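Local coordinates for protein BugD (Bordetella pertussis Tohama I, PDB 2F5X) that binds aspartic acid in the cleft of a periplasmic binding protein fold and probably serves as the solute receptor of a tripartite tricarboxylate-type transporter, at residues M113-N124 against I200-T211. Numbering follows the deposited sequence.
Sequences MTIIARGDFPPN and ITSGKVKAYAVT
K206 and Y208 both start with CG anti to the carbonyl carbon (chi1 -66° and -60°); further bends at chi2, chi3 and chi4 bring the lysine NZ to F121 O and N124 OD1 in segment 118-124, and the tyrosine ring reaches the same loop with its OH edge, at P123 O. Y208 opens a classic beta bulge in an antiparallel pair: with A209 it faces the single residue I115. The Y208 N–I115 O and I115 N–A209 O bonds straddle the irregularity, and the buried N of A209 has no partner. The extra residue turns Y208 toward the neighbouring strand instead of to a face of the sheet. Its ring receives A117 CB at the CE2 edge, 3.6 Å away, and its OH bonds P123 O at 2.7 Å from above the carbonyl plane.

K206 fastens the same loop at two points. NZ donates to F121 O at 2.7 Å. It also donates to N124 OD1 at 2.8 Å, each bond almost in line with the acceptor's C=O, which ties the type I turn R118–F121 to the residues after it. On the face of the sheet opposite A117 CB, I116 CG2 packs 3.8 Å from I200 CD1 and also meets V205 and A207, joining I200 of helix 193-201 to the strand pair; helix 174-182 adds M178 and L181 to this patch.

At the other end the pair approaches the aspartic acid site, where the side chain of M113, modelled as selenomethionine, comes within about 5 Å of the ligand. There T211 OG1, also bonded to V235 O, accepts a hydrogen bond from M113 N at 3.0 Å.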
HETATM    1  N   MSE A 113       7.282  -2.491   4.588  1.00  8.81           N
HETATM    2  CA  MSE A 113       6.980  -1.342   5.433  1.00  9.08           C
HETATM    3  C   MSE A 113       8.042  -1.095   6.514  1.00  8.72           C
HETATM    4  O   MSE A 113       8.806  -2.004   6.880  1.00  8.86           O
HETATM    5  CB  MSE A 113       5.574  -1.478   6.015  1.00  8.30           C
HETATM    6  CG  MSE A 113       4.514  -1.650   4.914  1.00 10.39           C
HETATM    7 SE   MSE A 113       2.762  -1.806   5.652  1.00 13.62          SE
HETATM    8  CE  MSE A 113       2.510   0.119   6.061  1.00 10.57           C
ATOM      9  N   THR A 114       8.091   0.149   6.985  1.00  8.67           N
ATOM     10  CA  THR A 114       8.980   0.573   8.057  1.00  8.87           C
ATOM     11  C   THR A 114       8.174   1.178   9.190  1.00  9.09           C
ATOM     12  O   THR A 114       7.270   1.986   8.944  1.00  8.92           O
ATOM     13  CB  THR A 114       9.960   1.667   7.560  1.00  8.56           C
ATOM     14  OG1 THR A 114       9.215   2.717   6.913  1.00  9.03           O
ATOM     15  CG2 THR A 114      10.890   1.110   6.475  1.00  8.58           C
ATOM     16  N   ILE A 115       8.513   0.798  10.422  1.00  9.14           N
ATOM     17  CA  ILE A 115       7.965   1.439  11.621  1.00  9.75           C
ATOM     18  C   ILE A 115       8.826   2.664  11.898  1.00  9.07           C
ATOM     19  O   ILE A 115      10.026   2.533  12.133  1.00  8.74           O
ATOM     20  CB  ILE A 115       8.005   0.477  12.840  1.00 10.04           C
ATOM     21  CG1 ILE A 115       7.267  -0.839  12.547  1.00 13.84           C
ATOM     22  CG2 ILE A 115       7.476   1.183  14.132  1.00 11.00           C
ATOM     23  CD1 ILE A 115       5.811  -0.783  12.718  1.00 19.22           C
ATOM     24  N   ILE A 116       8.213   3.845  11.844  1.00  8.17           N
ATOM     25  CA  ILE A 116       8.935   5.101  12.018  1.00  8.50           C
ATOM     26  C   ILE A 116       8.245   5.994  13.045  1.00  8.22           C
ATOM     27  O   ILE A 116       7.078   5.784  13.396  1.00  7.75           O
ATOM     28  CB  ILE A 116       9.083   5.875  10.665  1.00  7.89           C
ATOM     29  CG1 ILE A 116       7.706   6.244  10.073  1.00  8.37           C
ATOM     30  CG2 ILE A 116       9.961   5.108   9.667  1.00  9.15           C
ATOM     31  CD1 ILE A 116       7.807   7.221   8.887  1.00  8.67           C
ATOM     32  N   ALA A 117       8.964   7.011  13.510  1.00  8.56           N
ATOM     33  CA  ALA A 117       8.385   7.997  14.410  1.00  8.58           C
ATOM     34  C   ALA A 117       8.936   9.382  14.106  1.00  9.31           C
ATOM     35  O   ALA A 117       9.913   9.520  13.358  1.00  9.29           O
ATOM     36  CB  ALA A 117       8.660   7.617  15.864  1.00  8.75           C
ATOM     37  N   ARG A 118       8.309  10.402  14.690  1.00  9.46           N
ATOM     38  CA  ARG A 118       8.796  11.770  14.552  1.00 10.37           C
ATOM     39  C   ARG A 118      10.269  11.835  14.968  1.00 10.94           C
ATOM     40  O   ARG A 118      10.728  11.035  15.792  1.00 11.06           O
ATOM     41  CB  ARG A 118       7.936  12.749  15.368  1.00 10.52           C
ATOM     42  CG  ARG A 118       7.704  12.375  16.831  1.00 11.70           C
ATOM     43  CD  ARG A 118       6.891  13.443  17.573  1.00 15.07           C
ATOM     44  NE  ARG A 118       6.454  13.040  18.904  1.00 19.11           N
ATOM     45  CZ  ARG A 118       7.154  13.222  20.020  1.00 20.31           C
ATOM     46  NH1 ARG A 118       8.364  13.779  19.971  1.00 20.44           N
ATOM     47  NH2 ARG A 118       6.642  12.840  21.191  1.00 19.78           N
ATOM     48  N   GLY A 119      11.004  12.762  14.355  1.00 11.46           N
ATOM     49  CA  GLY A 119      12.453  12.826  14.477  1.00 12.10           C
ATOM     50  C   GLY A 119      12.997  12.966  15.888  1.00 12.51           C
ATOM     51  O   GLY A 119      14.159  12.649  16.128  1.00 13.23           O
ATOM     52  N   ASP A 120      12.169  13.446  16.810  1.00 12.55           N
ATOM     53  CA  ASP A 120      12.578  13.624  18.200  1.00 13.27           C
ATOM     54  C   ASP A 120      11.884  12.674  19.177  1.00 12.60           C
ATOM     55  O   ASP A 120      11.905  12.903  20.394  1.00 13.78           O
ATOM     56  CB  ASP A 120      12.355  15.071  18.640  1.00 13.64           C
ATOM     57  CG  ASP A 120      10.897  15.471  18.618  1.00 15.24           C
ATOM     58  OD1 ASP A 120      10.073  14.780  17.961  1.00 16.87           O
ATOM     59  OD2 ASP A 120      10.479  16.477  19.231  1.00 18.72           O
ATOM     60  N   PHE A 121      11.270  11.614  18.656  1.00 12.23           N
ATOM     61  CA  PHE A 121      10.650  10.599  19.514  1.00 11.67           C
ATOM     62  C   PHE A 121      11.731   9.963  20.396  1.00 11.37           C
ATOM     63  O   PHE A 121      12.775   9.569  19.884  1.00 11.39           O
ATOM     64  CB  PHE A 121       9.978   9.538  18.643  1.00 11.26           C
ATOM     65  CG  PHE A 121       8.805   8.853  19.295  1.00 11.82           C
ATOM     66  CD1 PHE A 121       7.778   9.593  19.886  1.00 12.86           C
ATOM     67  CD2 PHE A 121       8.721   7.464  19.301  1.00 11.84           C
ATOM     68  CE1 PHE A 121       6.686   8.957  20.480  1.00 12.85           C
ATOM     69  CE2 PHE A 121       7.629   6.809  19.888  1.00 12.22           C
ATOM     70  CZ  PHE A 121       6.606   7.563  20.481  1.00 12.05           C
ATOM     71  N   PRO A 122      11.527   9.903  21.714  1.00 11.38           N
ATOM     72  CA  PRO A 122      12.603   9.440  22.613  1.00 11.20           C
ATOM     73  C   PRO A 122      13.298   8.090  22.308  1.00 11.03           C
ATOM     74  O   PRO A 122      14.536   8.119  22.314  1.00 11.29           O
ATOM     75  CB  PRO A 122      11.951   9.458  24.002  1.00 11.39           C
ATOM     76  CG  PRO A 122      10.918  10.537  23.885  1.00 11.57           C
ATOM     77  CD  PRO A 122      10.332  10.338  22.469  1.00 11.31           C
ATOM     78  N   PRO A 123      12.600   6.977  22.058  1.00 10.65           N
ATOM     79  CA  PRO A 123      13.305   5.704  21.835  1.00 10.74           C
ATOM     80  C   PRO A 123      14.209   5.688  20.602  1.00 10.39           C
ATOM     81  O   PRO A 123      13.888   6.288  19.576  1.00 10.03           O
ATOM     82  CB  PRO A 123      12.177   4.674  21.703  1.00 11.06           C
ATOM     83  CG  PRO A 123      10.942   5.438  21.420  1.00 11.59           C
ATOM     84  CD  PRO A 123      11.134   6.816  21.984  1.00 10.84           C
ATOM     85  N   ASN A 124      15.336   4.997  20.722  1.00  9.88           N
ATOM     86  CA  ASN A 124      16.305   4.929  19.634  1.00  9.85           C
ATOM     87  C   ASN A 124      16.377   3.584  18.935  1.00 10.07           C
ATOM     88  O   ASN A 124      17.055   3.460  17.925  1.00 10.35           O
ATOM     89  CB  ASN A 124      17.693   5.338  20.137  1.00  9.80           C
ATOM     90  CG  ASN A 124      17.785   6.823  20.406  1.00 10.56           C
ATOM     91  OD1 ASN A 124      17.075   7.605  19.792  1.00 12.59           O
ATOM     92  ND2 ASN A 124      18.660   7.217  21.324  1.00 10.17           N
ATOM     93  N   ILE A 200      13.874   8.437   5.935  1.00  9.98           N
ATOM     94  CA  ILE A 200      14.728   7.613   6.786  1.00  9.76           C
ATOM     95  C   ILE A 200      16.207   7.886   6.498  1.00 10.14           C
ATOM     96  O   ILE A 200      16.969   8.172   7.423  1.00 10.45           O
ATOM     97  CB  ILE A 200      14.398   6.119   6.643  1.00  9.15           C
ATOM     98  CG1 ILE A 200      13.003   5.824   7.217  1.00  8.48           C
ATOM     99  CG2 ILE A 200      15.463   5.275   7.338  1.00  8.58           C
ATOM    100  CD1 ILE A 200      12.461   4.446   6.839  1.00  8.61           C
ATOM    101  N   THR A 201      16.611   7.817   5.230  1.00 10.80           N
ATOM    102  CA  THR A 201      18.039   7.885   4.909  1.00 11.40           C
ATOM    103  C   THR A 201      18.645   9.252   5.197  1.00 11.87           C
ATOM    104  O   THR A 201      19.856   9.362   5.397  1.00 11.64           O
ATOM    105  CB  THR A 201      18.329   7.487   3.451  1.00 11.61           C
ATOM    106  OG1 THR A 201      17.589   8.339   2.567  1.00 12.66           O
ATOM    107  CG2 THR A 201      17.822   6.086   3.160  1.00 12.60           C
ATOM    108  N   SER A 202      17.808  10.283   5.214  1.00 12.01           N
ATOM    109  CA  SER A 202      18.265  11.640   5.536  1.00 13.80           C
ATOM    110  C   SER A 202      18.281  11.907   7.048  1.00 13.74           C
ATOM    111  O   SER A 202      18.758  12.964   7.508  1.00 13.65           O
ATOM    112  CB  SER A 202      17.365  12.659   4.844  1.00 13.78           C
ATOM    113  OG  SER A 202      16.054  12.566   5.373  1.00 15.43           O
ATOM    114  N   GLY A 203      17.765  10.953   7.825  1.00 13.76           N
ATOM    115  CA  GLY A 203      17.703  11.098   9.277  1.00 13.61           C
ATOM    116  C   GLY A 203      16.591  12.003   9.776  1.00 13.90           C
ATOM    117  O   GLY A 203      16.608  12.432  10.932  1.00 14.13           O
ATOM    118  N   LYS A 204      15.618  12.295   8.916  1.00 13.70           N
ATOM    119  CA  LYS A 204      14.535  13.214   9.263  1.00 14.20           C
ATOM    120  C   LYS A 204      13.488  12.572  10.167  1.00 13.66           C
ATOM    121  O   LYS A 204      12.818  13.266  10.927  1.00 14.42           O
ATOM    122  CB  LYS A 204      13.871  13.774   8.006  1.00 14.67           C
ATOM    123  CG  LYS A 204      14.662  14.890   7.330  1.00 17.56           C
ATOM    124  CD  LYS A 204      14.059  15.266   5.976  1.00 21.63           C
ATOM    125  CE  LYS A 204      12.813  16.136   6.128  1.00 23.74           C
ATOM    126  NZ  LYS A 204      11.869  16.047   4.950  1.00 24.20           N
ATOM    127  N   VAL A 205      13.339  11.256  10.082  1.00 12.51           N
ATOM    128  CA  VAL A 205      12.452  10.534  10.999  1.00 11.73           C
ATOM    129  C   VAL A 205      13.246   9.458  11.734  1.00 11.31           C
ATOM    130  O   VAL A 205      14.295   9.038  11.257  1.00 12.02           O
ATOM    131  CB  VAL A 205      11.246   9.891  10.262  1.00 10.90           C
ATOM    132  CG1 VAL A 205      10.388  10.966   9.601  1.00 12.03           C
ATOM    133  CG2 VAL A 205      11.697   8.834   9.228  1.00 11.56           C
ATOM    134  N   LYS A 206      12.741   9.021  12.885  1.00 10.66           N
ATOM    135  CA  LYS A 206      13.313   7.874  13.595  1.00 10.68           C
ATOM    136  C   LYS A 206      12.831   6.611  12.910  1.00 10.18           C
ATOM    137  O   LYS A 206      11.667   6.529  12.496  1.00  9.92           O
ATOM    138  CB  LYS A 206      12.890   7.863  15.071  1.00 10.64           C
ATOM    139  CG  LYS A 206      13.439   9.037  15.895  1.00 14.22           C
ATOM    140  CD  LYS A 206      14.899   8.841  16.225  1.00 18.15           C
ATOM    141  CE  LYS A 206      15.071   8.358  17.648  1.00 20.18           C
ATOM    142  NZ  LYS A 206      15.204   9.434  18.683  1.00 16.77           N
ATOM    143  N   ALA A 207      13.721   5.633  12.751  1.00 10.01           N
ATOM    144  CA  ALA A 207      13.354   4.407  12.046  1.00  9.94           C
ATOM    145  C   ALA A 207      13.749   3.203  12.884  1.00 10.00           C
ATOM    146  O   ALA A 207      14.878   3.131  13.362  1.00  9.67           O
ATOM    147  CB  ALA A 207      14.010   4.365  10.657  1.00 10.68           C
ATOM    148  N   TYR A 208      12.819   2.263  13.063  1.00  9.65           N
ATOM    149  CA  TYR A 208      12.992   1.197  14.063  1.00  9.72           C
ATOM    150  C   TYR A 208      13.078  -0.226  13.527  1.00  9.64           C
ATOM    151  O   TYR A 208      13.825  -1.049  14.057  1.00  9.37           O
ATOM    152  CB  TYR A 208      11.873   1.279  15.100  1.00  9.70           C
ATOM    153  CG  TYR A 208      11.861   2.598  15.834  1.00  9.46           C
ATOM    154  CD1 TYR A 208      12.726   2.830  16.907  1.00  9.52           C
ATOM    155  CD2 TYR A 208      10.995   3.622  15.448  1.00  9.82           C
ATOM    156  CE1 TYR A 208      12.711   4.046  17.595  1.00  8.95           C
ATOM    157  CE2 TYR A 208      10.984   4.841  16.119  1.00  8.46           C
ATOM    158  CZ  TYR A 208      11.847   5.047  17.184  1.00  8.47           C
ATOM    159  OH  TYR A 208      11.826   6.256  17.839  1.00  8.63           O
ATOM    160  N   ALA A 209      12.304  -0.523  12.491  1.00  9.87           N
ATOM    161  CA  ALA A 209      12.177  -1.898  12.023  1.00  9.72           C
ATOM    162  C   ALA A 209      11.484  -1.960  10.677  1.00  9.73           C
ATOM    163  O   ALA A 209      10.784  -1.025  10.287  1.00 10.35           O
ATOM    164  CB  ALA A 209      11.387  -2.734  13.040  1.00  9.72           C
ATOM    165  N   VAL A 210      11.660  -3.084   9.991  1.00 10.28           N
ATOM    166  CA  VAL A 210      10.958  -3.347   8.733  1.00 10.19           C
ATOM    167  C   VAL A 210      10.030  -4.554   8.892  1.00 10.47           C
ATOM    168  O   VAL A 210      10.194  -5.338   9.825  1.00 10.26           O
ATOM    169  CB  VAL A 210      11.945  -3.575   7.564  1.00  9.99           C
ATOM    170  CG1 VAL A 210      12.731  -2.289   7.285  1.00 11.42           C
ATOM    171  CG2 VAL A 210      12.901  -4.757   7.863  1.00 10.10           C
ATOM    172  N   THR A 211       9.060  -4.696   7.989  1.00 10.16           N
ATOM    173  CA  THR A 211       8.056  -5.758   8.103  1.00 11.30           C
ATOM    174  C   THR A 211       8.280  -6.909   7.130  1.00 11.97           C
ATOM    175  O   THR A 211       7.421  -7.783   6.984  1.00 12.45           O
ATOM    176  CB  THR A 211       6.649  -5.198   7.873  1.00 10.93           C
ATOM    177  OG1 THR A 211       6.587  -4.641   6.551  1.00 10.57           O
ATOM    178  CG2 THR A 211       6.361  -4.024   8.818  1.00 10.93           C
TER
HETATM  179  O   HOH W   1      15.991  10.252  21.563  1.00 19.23           O